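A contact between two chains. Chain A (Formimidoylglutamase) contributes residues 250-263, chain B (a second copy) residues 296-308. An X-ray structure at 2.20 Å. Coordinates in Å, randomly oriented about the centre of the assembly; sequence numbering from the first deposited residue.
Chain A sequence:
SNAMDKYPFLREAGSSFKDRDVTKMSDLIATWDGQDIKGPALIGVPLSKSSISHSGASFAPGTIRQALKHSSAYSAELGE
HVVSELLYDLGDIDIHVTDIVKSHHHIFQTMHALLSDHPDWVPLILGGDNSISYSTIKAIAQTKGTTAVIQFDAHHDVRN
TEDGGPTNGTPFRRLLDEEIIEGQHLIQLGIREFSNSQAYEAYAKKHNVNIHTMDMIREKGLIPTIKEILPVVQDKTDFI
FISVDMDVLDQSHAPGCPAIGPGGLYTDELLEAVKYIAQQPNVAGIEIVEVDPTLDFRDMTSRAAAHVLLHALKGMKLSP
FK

Chain A 250-263: DQSHAPGCPAIGPG
Chain B 296-308: DFRDMTSRAAAHV

How do the two backbones lie against each other? Chain A is a loop, helical in phi/psi at 251-253, with a type I turn from Ala254(A) to Cys257(A); chain B is loop until its helix begins at Met300(B). They run roughly parallel. The register is marked by Pro255(A) CA, 8.2 Å from Phe297(B) CA, and Pro262(A) CA, 6.1 Å from Ala304(B) CA. The stretches bury 617 Å², both sides summed.

What does Arg298(B) bind? Its side chain (chi1 m, chi2 t, chi3 p) extends to the turn and the residue after it, where three backbone carbonyls lie at the guanidinium edge. NH1 donates to Pro255(A) O (2.8 Å) and, almost linearly, to Cys257(A) O (2.7 Å); NH2 donates to Pro258(A) O (3.0 Å). Phi of 47° and psi of -130° at Arg298(B) bend the chain ahead of the helix. Nearby, Pro255(A) CB packs 3.4 Å from Phe297(B) CE1.

Why does Ile260(A) suit the centre? It covers the most surface, 82 Å², and its chi1 p, chi2 t chain is apolar enough to lie over charged groups flat-on: CD1 is 3.5 Å from Arg298(B) CZ, and CG1 is 3.8 Å from Arg303(B) NE. CD1 also meets Met300(B) CG at 4.1 Å. Arg303(B) NH1 donates to Ile260(A) O (2.8 Å), while Arg303(B) NE donates to Asp299(B) OD1 (2.7 Å), a salt bridge within chain B that steadies the guanidinium.

How is selenomethionine Met300(B) enclosed, and what follows along the helix? With chi m, t, p, its CE reaches 4.2 Å from Ser252(A) CA. Gln251(A), chi1 p and chi2 t, sends NE2 to Met300(B) O (3.1 Å), a carbonyl that also accepts Ala304(B) N. Pro262(A) CG lies 3.8 Å from Ala304(B) CA, beside its small side chain, and Pro262(A) CD sits 3.5 Å from His307(B) CD2, over the ring face in a CH-pi contact.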

ATOM      1  N   ASP A 250     -21.624  -0.198  -6.930  1.00 28.77           N
ATOM      2  CA  ASP A 250     -21.060  -1.413  -6.348  1.00 30.10           C
ATOM      3  C   ASP A 250     -19.638  -1.183  -5.817  1.00 31.27           C
ATOM      4  O   ASP A 250     -18.881  -0.425  -6.402  1.00 31.88           O
ATOM      5  CB  ASP A 250     -21.015  -2.524  -7.380  1.00 30.93           C
ATOM      6  CG  ASP A 250     -20.703  -3.863  -6.761  1.00 35.07           C
ATOM      7  OD1 ASP A 250     -21.656  -4.501  -6.261  1.00 40.85           O
ATOM      8  OD2 ASP A 250     -19.514  -4.256  -6.748  1.00 29.47           O
ATOM      9  N   GLN A 251     -19.250  -1.842  -4.724  1.00 34.28           N
ATOM     10  CA  GLN A 251     -17.910  -1.578  -4.191  1.00 28.65           C
ATOM     11  C   GLN A 251     -16.849  -1.861  -5.261  1.00 30.78           C
ATOM     12  O   GLN A 251     -15.817  -1.202  -5.307  1.00 28.81           O
ATOM     13  CB  GLN A 251     -17.626  -2.350  -2.900  1.00 23.44           C
ATOM     14  CG  GLN A 251     -17.671  -3.890  -3.014  1.00 24.26           C
ATOM     15  CD  GLN A 251     -17.547  -4.568  -1.647  1.00 31.07           C
ATOM     16  OE1 GLN A 251     -17.449  -3.892  -0.618  1.00 29.17           O
ATOM     17  NE2 GLN A 251     -17.554  -5.900  -1.633  1.00 22.32           N
ATOM     18  N   SER A 252     -17.108  -2.829  -6.133  1.00 29.56           N
ATOM     19  CA  SER A 252     -16.114  -3.170  -7.157  1.00 35.97           C
ATOM     20  C   SER A 252     -15.887  -2.003  -8.103  1.00 30.19           C
ATOM     21  O   SER A 252     -14.803  -1.858  -8.665  1.00 30.32           O
ATOM     22  CB  SER A 252     -16.504  -4.432  -7.948  1.00 33.60           C
ATOM     23  OG  SER A 252     -17.671  -4.211  -8.733  1.00 40.78           O
ATOM     24  N   HIS A 253     -16.913  -1.177  -8.279  1.00 24.21           N
ATOM     25  CA  HIS A 253     -16.836  -0.041  -9.207  1.00 28.89           C
ATOM     26  C   HIS A 253     -16.444   1.293  -8.560  1.00 31.53           C
ATOM     27  O   HIS A 253     -15.990   2.220  -9.252  1.00 28.84           O
ATOM     28  CB  HIS A 253     -18.161   0.126  -9.985  1.00 26.73           C
ATOM     29  CG  HIS A 253     -18.287  -0.794 -11.159  1.00 33.57           C
ATOM     30  ND1 HIS A 253     -18.250  -2.167 -11.036  1.00 41.88           N
ATOM     31  CD2 HIS A 253     -18.442  -0.541 -12.478  1.00 38.41           C
ATOM     32  CE1 HIS A 253     -18.377  -2.722 -12.228  1.00 38.72           C
ATOM     33  NE2 HIS A 253     -18.495  -1.754 -13.123  1.00 38.55           N
ATOM     34  N   ALA A 254     -16.637   1.403  -7.248  1.00 31.52           N
ATOM     35  CA  ALA A 254     -16.296   2.627  -6.523  1.00 31.45           C
ATOM     36  C   ALA A 254     -15.681   2.265  -5.163  1.00 33.21           C
ATOM     37  O   ALA A 254     -16.337   2.369  -4.122  1.00 34.38           O
ATOM     38  CB  ALA A 254     -17.523   3.492  -6.347  1.00 22.38           C
ATOM     39  N   PRO A 255     -14.419   1.807  -5.173  1.00 25.77           N
ATOM     40  CA  PRO A 255     -13.785   1.351  -3.928  1.00 27.29           C
ATOM     41  C   PRO A 255     -13.474   2.507  -2.971  1.00 27.14           C
ATOM     42  O   PRO A 255     -13.271   2.275  -1.795  1.00 30.81           O
ATOM     43  CB  PRO A 255     -12.502   0.652  -4.412  1.00 26.70           C
ATOM     44  CG  PRO A 255     -12.259   1.195  -5.776  1.00 26.29           C
ATOM     45  CD  PRO A 255     -13.624   1.476  -6.358  1.00 26.16           C
ATOM     46  N   GLY A 256     -13.477   3.738  -3.468  1.00 27.32           N
ATOM     47  CA  GLY A 256     -13.148   4.887  -2.643  1.00 22.83           C
ATOM     48  C   GLY A 256     -14.312   5.585  -1.963  1.00 34.45           C
ATOM     49  O   GLY A 256     -14.213   6.763  -1.625  1.00 50.38           O
ATOM     50  N   CYS A 257     -15.427   4.893  -1.764  1.00 33.77           N
ATOM     51  CA  CYS A 257     -16.536   5.491  -1.015  1.00 38.17           C
ATOM     52  C   CYS A 257     -16.491   4.987   0.423  1.00 40.19           C
ATOM     53  O   CYS A 257     -16.257   3.808   0.646  1.00 40.70           O
ATOM     54  CB  CYS A 257     -17.885   5.127  -1.647  1.00 32.47           C
ATOM     55  SG  CYS A 257     -18.110   5.747  -3.358  1.00 48.89           S
ATOM     56  N   PRO A 258     -16.713   5.871   1.405  1.00 43.07           N
ATOM     57  CA  PRO A 258     -16.683   5.379   2.786  1.00 41.59           C
ATOM     58  C   PRO A 258     -17.566   4.156   2.964  1.00 41.08           C
ATOM     59  O   PRO A 258     -17.072   3.149   3.481  1.00 41.15           O
ATOM     60  CB  PRO A 258     -17.200   6.575   3.586  1.00 41.78           C
ATOM     61  CG  PRO A 258     -16.668   7.737   2.823  1.00 42.47           C
ATOM     62  CD  PRO A 258     -16.805   7.339   1.354  1.00 45.22           C
ATOM     63  N   ALA A 259     -18.814   4.227   2.494  1.00 38.04           N
ATOM     64  CA  ALA A 259     -19.784   3.121   2.593  1.00 37.07           C
ATOM     65  C   ALA A 259     -19.821   2.217   1.363  1.00 35.10           C
ATOM     66  O   ALA A 259     -20.628   2.413   0.465  1.00 43.54           O
ATOM     67  CB  ALA A 259     -21.208   3.652   2.892  1.00 33.63           C
ATOM     68  N   ILE A 260     -18.946   1.224   1.340  1.00 36.28           N
ATOM     69  CA  ILE A 260     -18.892   0.229   0.282  1.00 33.69           C
ATOM     70  C   ILE A 260     -19.542  -1.077   0.716  1.00 35.73           C
ATOM     71  O   ILE A 260     -19.566  -1.418   1.897  1.00 32.19           O
ATOM     72  CB  ILE A 260     -17.433  -0.121  -0.060  1.00 38.45           C
ATOM     73  CG1 ILE A 260     -16.615  -0.307   1.241  1.00 37.73           C
ATOM     74  CG2 ILE A 260     -16.838   0.947  -0.933  1.00 33.55           C
ATOM     75  CD1 ILE A 260     -15.254  -0.989   1.052  1.00 39.78           C
ATOM     76  N   GLY A 261     -20.021  -1.827  -0.264  1.00 36.52           N
ATOM     77  CA  GLY A 261     -20.616  -3.133  -0.048  1.00 31.81           C
ATOM     78  C   GLY A 261     -21.016  -3.645  -1.428  1.00 35.17           C
ATOM     79  O   GLY A 261     -20.905  -2.920  -2.407  1.00 30.31           O
ATOM     80  N   PRO A 262     -21.482  -4.891  -1.508  1.00 35.74           N
ATOM     81  CA  PRO A 262     -21.808  -5.492  -2.801  1.00 35.87           C
ATOM     82  C   PRO A 262     -23.222  -5.152  -3.171  1.00 34.55           C
ATOM     83  O   PRO A 262     -23.992  -4.845  -2.271  1.00 39.47           O
ATOM     84  CB  PRO A 262     -21.711  -6.995  -2.530  1.00 39.76           C
ATOM     85  CG  PRO A 262     -21.450  -7.145  -1.035  1.00 36.83           C
ATOM     86  CD  PRO A 262     -21.674  -5.829  -0.390  1.00 36.57           C
ATOM     87  N   GLY A 263     -23.554  -5.200  -4.463  1.00 36.89           N
ATOM     88  CA  GLY A 263     -24.928  -5.040  -4.922  1.00 32.28           C
ATOM     89  C   GLY A 263     -25.340  -3.630  -5.318  1.00 32.87           C
ATOM     90  O   GLY A 263     -26.502  -3.254  -5.176  1.00 44.68           O
TER
ATOM     91  N   ASP B 296      -6.595  -8.338   0.851  1.00 25.16           N
ATOM     92  CA  ASP B 296      -7.817  -7.662   0.403  1.00 28.32           C
ATOM     93  C   ASP B 296      -7.584  -6.193   0.028  1.00 27.59           C
ATOM     94  O   ASP B 296      -6.541  -5.622   0.358  1.00 25.25           O
ATOM     95  CB  ASP B 296      -8.883  -7.725   1.497  1.00 24.57           C
ATOM     96  CG  ASP B 296     -10.304  -7.681   0.927  1.00 32.89           C
ATOM     97  OD1 ASP B 296     -10.470  -7.542  -0.311  1.00 31.06           O
ATOM     98  OD2 ASP B 296     -11.253  -7.772   1.714  1.00 33.99           O
ATOM     99  N   PHE B 297      -8.533  -5.588  -0.684  1.00 27.52           N
ATOM    100  CA  PHE B 297      -8.543  -4.128  -0.794  1.00 27.93           C
ATOM    101  C   PHE B 297      -9.522  -3.621   0.241  1.00 22.13           C
ATOM    102  O   PHE B 297     -10.688  -4.023   0.253  1.00 24.39           O
ATOM    103  CB  PHE B 297      -8.907  -3.592  -2.198  1.00 29.38           C
ATOM    104  CG  PHE B 297      -8.869  -2.083  -2.274  1.00 29.61           C
ATOM    105  CD1 PHE B 297     -10.026  -1.336  -2.140  1.00 33.67           C
ATOM    106  CD2 PHE B 297      -7.656  -1.410  -2.374  1.00 32.07           C
ATOM    107  CE1 PHE B 297      -9.975   0.052  -2.160  1.00 35.64           C
ATOM    108  CE2 PHE B 297      -7.592  -0.017  -2.403  1.00 33.65           C
ATOM    109  CZ  PHE B 297      -8.744   0.713  -2.302  1.00 32.77           C
ATOM    110  N   ARG B 298      -9.030  -2.768   1.134  1.00 24.34           N
ATOM    111  CA  ARG B 298      -9.778  -2.417   2.329  1.00 25.07           C
ATOM    112  C   ARG B 298     -10.283  -3.742   2.893  1.00 31.62           C
ATOM    113  O   ARG B 298      -9.493  -4.685   3.037  1.00 32.39           O
ATOM    114  CB  ARG B 298     -10.915  -1.424   1.999  1.00 28.53           C
ATOM    115  CG  ARG B 298     -10.385  -0.041   1.453  1.00 29.46           C
ATOM    116  CD  ARG B 298     -11.514   0.953   1.042  1.00 28.07           C
ATOM    117  NE  ARG B 298     -12.392   1.286   2.161  1.00 28.94           N
ATOM    118  CZ  ARG B 298     -13.548   1.938   2.060  1.00 29.23           C
ATOM    119  NH1 ARG B 298     -13.991   2.347   0.881  1.00 31.23           N
ATOM    120  NH2 ARG B 298     -14.262   2.191   3.139  1.00 28.78           N
ATOM    121  N   ASP B 299     -11.568  -3.835   3.203  1.00 24.95           N
ATOM    122  CA  ASP B 299     -12.121  -5.113   3.658  1.00 26.96           C
ATOM    123  C   ASP B 299     -13.279  -5.576   2.768  1.00 25.49           C
ATOM    124  O   ASP B 299     -14.251  -6.186   3.236  1.00 28.04           O
ATOM    125  CB  ASP B 299     -12.547  -5.048   5.142  1.00 36.49           C
ATOM    126  CG  ASP B 299     -13.700  -4.059   5.399  1.00 46.63           C
ATOM    127  OD1 ASP B 299     -13.959  -3.155   4.551  1.00 40.06           O
ATOM    128  OD2 ASP B 299     -14.341  -4.189   6.477  1.00 51.79           O
HETATM  129  N   MSE B 300     -13.156  -5.263   1.483  1.00 28.78           N
HETATM  130  CA  MSE B 300     -14.180  -5.571   0.490  1.00 31.45           C
HETATM  131  C   MSE B 300     -14.662  -6.985   0.582  1.00 28.53           C
HETATM  132  O   MSE B 300     -15.863  -7.232   0.552  1.00 27.02           O
HETATM  133  CB  MSE B 300     -13.650  -5.354  -0.928  1.00 26.07           C
HETATM  134  CG  MSE B 300     -13.673  -3.918  -1.389  1.00 34.67           C
HETATM  135 SE   MSE B 300     -12.938  -3.827  -3.227  0.90 47.89          SE
HETATM  136  CE  MSE B 300     -14.101  -5.172  -4.027  1.00 27.90           C
ATOM    137  N   THR B 301     -13.725  -7.925   0.646  1.00 26.77           N
ATOM    138  CA  THR B 301     -14.110  -9.327   0.582  1.00 22.35           C
ATOM    139  C   THR B 301     -14.734  -9.796   1.909  1.00 26.90           C
ATOM    140  O   THR B 301     -15.655 -10.602   1.901  1.00 29.86           O
ATOM    141  CB  THR B 301     -12.923 -10.188   0.149  1.00 24.64           C
ATOM    142  OG1 THR B 301     -12.326  -9.592  -1.011  1.00 22.85           O
ATOM    143  CG2 THR B 301     -13.363 -11.599  -0.192  1.00 23.26           C
ATOM    144  N   SER B 302     -14.254  -9.282   3.048  1.00 21.74           N
ATOM    145  CA  SER B 302     -14.917  -9.586   4.316  1.00 20.50           C
ATOM    146  C   SER B 302     -16.323  -8.989   4.318  1.00 28.17           C
ATOM    147  O   SER B 302     -17.232  -9.593   4.869  1.00 29.31           O
ATOM    148  CB  SER B 302     -14.122  -9.082   5.530  1.00 27.84           C
ATOM    149  OG  SER B 302     -12.844  -9.712   5.615  1.00 33.23           O
ATOM    150  N   ARG B 303     -16.507  -7.812   3.708  1.00 25.03           N
ATOM    151  CA  ARG B 303     -17.855  -7.234   3.620  1.00 33.20           C
ATOM    152  C   ARG B 303     -18.792  -8.110   2.788  1.00 33.67           C
ATOM    153  O   ARG B 303     -19.932  -8.324   3.167  1.00 35.47           O
ATOM    154  CB  ARG B 303     -17.846  -5.811   3.049  1.00 31.29           C
ATOM    155  CG  ARG B 303     -17.479  -4.737   4.050  1.00 38.93           C
ATOM    156  CD  ARG B 303     -17.174  -3.419   3.363  1.00 41.08           C
ATOM    157  NE  ARG B 303     -16.570  -2.479   4.301  1.00 42.44           N
ATOM    158  CZ  ARG B 303     -17.185  -1.415   4.810  1.00 45.75           C
ATOM    159  NH1 ARG B 303     -18.441  -1.125   4.473  1.00 41.33           N
ATOM    160  NH2 ARG B 303     -16.540  -0.628   5.659  1.00 45.75           N
ATOM    161  N   ALA B 304     -18.312  -8.614   1.656  1.00 29.26           N
ATOM    162  CA  ALA B 304     -19.126  -9.519   0.847  1.00 34.59           C
ATOM    163  C   ALA B 304     -19.479 -10.779   1.648  1.00 41.65           C
ATOM    164  O   ALA B 304     -20.578 -11.312   1.522  1.00 43.43           O
ATOM    165  CB  ALA B 304     -18.418  -9.880  -0.451  1.00 25.44           C
ATOM    166  N   ALA B 305     -18.544 -11.244   2.478  1.00 37.57           N
ATOM    167  CA  ALA B 305     -18.784 -12.415   3.317  1.00 34.54           C
ATOM    168  C   ALA B 305     -19.861 -12.094   4.332  1.00 36.95           C
ATOM    169  O   ALA B 305     -20.778 -12.883   4.543  1.00 39.13           O
ATOM    170  CB  ALA B 305     -17.498 -12.869   4.026  1.00 38.89           C
ATOM    171  N   ALA B 306     -19.758 -10.923   4.946  1.00 34.40           N
ATOM    172  CA  ALA B 306     -20.767 -10.497   5.911  1.00 41.90           C
ATOM    173  C   ALA B 306     -22.152 -10.428   5.257  1.00 42.20           C
ATOM    174  O   ALA B 306     -23.157 -10.786   5.865  1.00 45.54           O
ATOM    175  CB  ALA B 306     -20.397  -9.150   6.522  1.00 42.42           C
ATOM    176  N   HIS B 307     -22.206  -9.971   4.012  1.00 40.76           N
ATOM    177  CA  HIS B 307     -23.482  -9.922   3.307  1.00 38.89           C
ATOM    178  C   HIS B 307     -24.001 -11.309   2.938  1.00 34.07           C
ATOM    179  O   HIS B 307     -25.200 -11.544   2.934  1.00 38.48           O
ATOM    180  CB  HIS B 307     -23.383  -9.029   2.091  1.00 39.22           C
ATOM    181  CG  HIS B 307     -23.441  -7.571   2.413  1.00 45.61           C
ATOM    182  ND1 HIS B 307     -24.573  -6.810   2.209  1.00 45.83           N
ATOM    183  CD2 HIS B 307     -22.511  -6.732   2.928  1.00 44.22           C
ATOM    184  CE1 HIS B 307     -24.333  -5.566   2.579  1.00 45.70           C
ATOM    185  NE2 HIS B 307     -23.091  -5.492   3.018  1.00 46.84           N
ATOM    186  N   VAL B 308     -23.091 -12.228   2.643  1.00 33.04           N
ATOM    187  CA  VAL B 308     -23.477 -13.611   2.389  1.00 38.42           C
ATOM    188  C   VAL B 308     -24.190 -14.167   3.618  1.00 42.63           C
ATOM    189  O   VAL B 308     -25.213 -14.873   3.522  1.00 37.53           O
ATOM    190  CB  VAL B 308     -22.259 -14.481   2.081  1.00 35.81           C
ATOM    191  CG1 VAL B 308     -22.612 -15.938   2.221  1.00 30.78           C
ATOM    192  CG2 VAL B 308     -21.707 -14.171   0.671  1.00 34.55           C
TER